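Local coordinates for phosphoenolpyruvate-protein phosphotransferase (Acinetobacter sp., PDB 3CI6) that probably transfers phosphate from phosphoenolpyruvate to a histidine of a partner protein in sugar transport, and is represented here by its GAF domain, at residues 13-16 against 17-21. Residues are numbered along the deposited sequence; the frame is centred on the assembly and turned at random. Where two conformers were deposited one is given.
Sequences RRIV and QEINS
Arg-13 runs alongside Gln-17 one helical turn later, and the two side chains point the same way. Arg-13 NE donates to Gln-17 OE1 at 3.0 Å, with a nearly straight N-H...O angle of 167°. The oxygen lies at the edge of the guanidinium, close to its plane, but NE sits above the amide plane and misses the lone pairs. With chi1 at -68°, Gln-17 CG stands beside its own backbone N, and it packs 3.2 Å from Arg-13 O. A water joins the outer ends weakly, taking bonds from Arg-13 NH2 and Gln-17 NE2. Arg-13 NH1 is hydrogen-bonded to Ser-148 OG of the second subunit. On the buried side, Ile-15 CG2 meets Ile-19 CD1 at 3.8 Å. The backbone between is regular alpha-helix, with Ile-19 N bonded to Ile-15 O at 2.9 Å. Val-16 O accepts from Asn-20 N. Ser-21 leaves the helix. In this GAF domain, helix 7-20 lies over helices 25-40 and 144-167, with Ile-15 and Ile-19 touching both. Val-16, Gln-17 and Asn-20 pack against Ala-155, Val-151 and Ser-158 of the second subunit, so the same helix also contributes to the dimer interface.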
ATOM      1  N   ARG B  13      -2.763  10.081   0.540  1.00  7.01           N
ATOM      2  CA  ARG B  13      -1.463  10.210   1.185  1.00  7.97           C
ATOM      3  C   ARG B  13      -1.601  10.424   2.690  1.00  8.25           C
ATOM      4  O   ARG B  13      -0.866   9.816   3.454  1.00  9.36           O
ATOM      5  CB  ARG B  13      -0.719  11.389   0.576  1.00  7.78           C
ATOM      6  CG  ARG B  13       0.637  11.586   1.210  1.00  9.90           C
ATOM      7  CD  ARG B  13       1.335  12.775   0.705  1.00 11.36           C
ATOM      8  NE  ARG B  13       2.564  13.033   1.472  1.00 13.21           N
ATOM      9  CZ  ARG B  13       3.527  13.853   1.052  1.00 13.25           C
ATOM     10  NH1 ARG B  13       3.419  14.450  -0.122  1.00 14.24           N
ATOM     11  NH2 ARG B  13       4.601  14.063   1.810  1.00 13.55           N
ATOM     12  N   ARG B  14      -2.534  11.260   3.096  1.00  8.18           N
ATOM     13  CA  ARG B  14      -2.739  11.525   4.516  1.00  9.58           C
ATOM     14  C   ARG B  14      -3.092  10.245   5.267  1.00  8.46           C
ATOM     15  O   ARG B  14      -2.556   9.981   6.353  1.00  9.69           O
ATOM     16  CB  ARG B  14      -3.848  12.550   4.696  1.00 10.71           C
ATOM     17  CG  ARG B  14      -4.084  12.911   6.095  1.00 15.42           C
ATOM     18  CD  ARG B  14      -4.784  14.254   6.244  1.00 18.09           C
ATOM     19  NE  ARG B  14      -5.947  14.429   5.386  1.00 21.24           N
ATOM     20  CZ  ARG B  14      -7.093  13.757   5.497  1.00 25.78           C
ATOM     21  NH1 ARG B  14      -8.081  14.031   4.642  1.00 26.94           N
ATOM     22  NH2 ARG B  14      -7.273  12.803   6.423  1.00 28.67           N
ATOM     23  N   ILE B  15      -3.996   9.458   4.697  1.00  7.83           N
ATOM     24  CA  ILE B  15      -4.412   8.212   5.331  1.00  7.63           C
ATOM     25  C   ILE B  15      -3.274   7.207   5.320  1.00  7.92           C
ATOM     26  O   ILE B  15      -2.990   6.559   6.332  1.00  7.86           O
ATOM     27  CB  ILE B  15      -5.652   7.621   4.634  1.00  7.85           C
ATOM     28  CG1 ILE B  15      -6.805   8.600   4.681  1.00  8.04           C
ATOM     29  CG2 ILE B  15      -6.045   6.315   5.308  1.00  8.46           C
ATOM     30  CD1 ILE B  15      -7.989   8.315   3.745  1.00 10.50           C
ATOM     31  N   VAL B  16      -2.579   7.110   4.183  1.00  7.34           N
ATOM     32  CA  VAL B  16      -1.458   6.179   4.089  1.00  7.94           C
ATOM     33  C   VAL B  16      -0.385   6.477   5.165  1.00  8.35           C
ATOM     34  O   VAL B  16       0.159   5.580   5.820  1.00  8.09           O
ATOM     35  CB  VAL B  16      -0.871   6.188   2.670  1.00  9.21           C
ATOM     36  CG1 VAL B  16       0.507   5.585   2.655  1.00 12.06           C
ATOM     37  CG2 VAL B  16      -1.797   5.498   1.710  1.00  8.96           C
ATOM     38  N   GLN B  17      -0.126   7.757   5.399  1.00  8.45           N
ATOM     39  CA  GLN B  17       0.880   8.158   6.386  1.00  9.28           C
ATOM     40  C   GLN B  17       0.420   7.844   7.793  1.00  8.56           C
ATOM     41  O   GLN B  17       1.205   7.346   8.584  1.00  9.95           O
ATOM     42  CB  GLN B  17       1.302   9.614   6.178  1.00  9.65           C
ATOM     43  CG  GLN B  17       2.066   9.717   4.849  1.00 12.04           C
ATOM     44  CD  GLN B  17       3.022  10.848   4.730  1.00 16.06           C
ATOM     45  OE1 GLN B  17       2.641  11.954   4.312  1.00 18.23           O
ATOM     46  NE2 GLN B  17       4.307  10.571   5.033  1.00 21.21           N
ATOM     47  N   GLU B  18      -0.855   8.050   8.078  1.00  8.54           N
ATOM     48  CA  GLU B  18      -1.366   7.717   9.401  1.00 10.25           C
ATOM     49  C   GLU B  18      -1.325   6.210   9.619  1.00 10.59           C
ATOM     50  O   GLU B  18      -0.927   5.754  10.710  1.00 11.91           O
ATOM     51  CB  GLU B  18      -2.772   8.277   9.590  1.00 10.29           C
ATOM     52  CG  GLU B  18      -3.224   8.276  11.043  1.00 12.19           C
ATOM     53  CD  GLU B  18      -4.660   8.748  11.250  1.00 13.27           C
ATOM     54  OE1 GLU B  18      -5.362   9.123  10.289  1.00 16.88           O
ATOM     55  OE2 GLU B  18      -5.079   8.716  12.429  1.00 18.51           O
ATOM     56  N   ILE B  19      -1.691   5.417   8.621  1.00 10.24           N
ATOM     57  CA  ILE B  19      -1.578   3.947   8.761  1.00 11.16           C
ATOM     58  C   ILE B  19      -0.107   3.530   8.924  1.00 11.17           C
ATOM     59  O   ILE B  19       0.250   2.661   9.738  1.00 11.62           O
ATOM     60  CB  ILE B  19      -2.217   3.221   7.575  1.00 11.05           C
ATOM     61  CG1 ILE B  19      -3.725   3.436   7.544  1.00 10.91           C
ATOM     62  CG2 ILE B  19      -1.916   1.720   7.625  1.00 10.18           C
ATOM     63  CD1 ILE B  19      -4.391   3.015   6.240  1.00 13.26           C
ATOM     64  N   ASN B  20       0.766   4.145   8.129  1.00  9.40           N
ATOM     65  CA  ASN B  20       2.156   3.750   8.075  1.00 10.84           C
ATOM     66  C   ASN B  20       2.849   3.946   9.408  1.00 11.17           C
ATOM     67  O   ASN B  20       3.653   3.076   9.799  1.00 10.88           O
ATOM     68  CB  ASN B  20       2.828   4.468   6.912  1.00  9.75           C
ATOM     69  CG  ASN B  20       4.255   4.083   6.747  1.00 11.96           C
ATOM     70  OD1 ASN B  20       5.144   4.901   7.000  1.00 12.52           O
ATOM     71  ND2 ASN B  20       4.516   2.832   6.352  1.00  9.94           N
ATOM     72  N   SER B  21       2.473   5.005  10.137  0.50 10.73           N
ATOM     73  CA  SER B  21       3.076   5.380  11.426  0.50 11.27           C
ATOM     74  C   SER B  21       2.300   4.859  12.625  0.50 10.64           C
ATOM     75  O   SER B  21       2.549   5.274  13.765  0.50  9.87           O
ATOM     76  CB  SER B  21       3.129   6.892  11.557  0.50 11.86           C
ATOM     77  OG  SER B  21       3.978   7.448  10.583  0.50 13.00           O
TER
HETATM   78  O   HOH W   1       6.494  12.841   3.570  1.00 46.22           O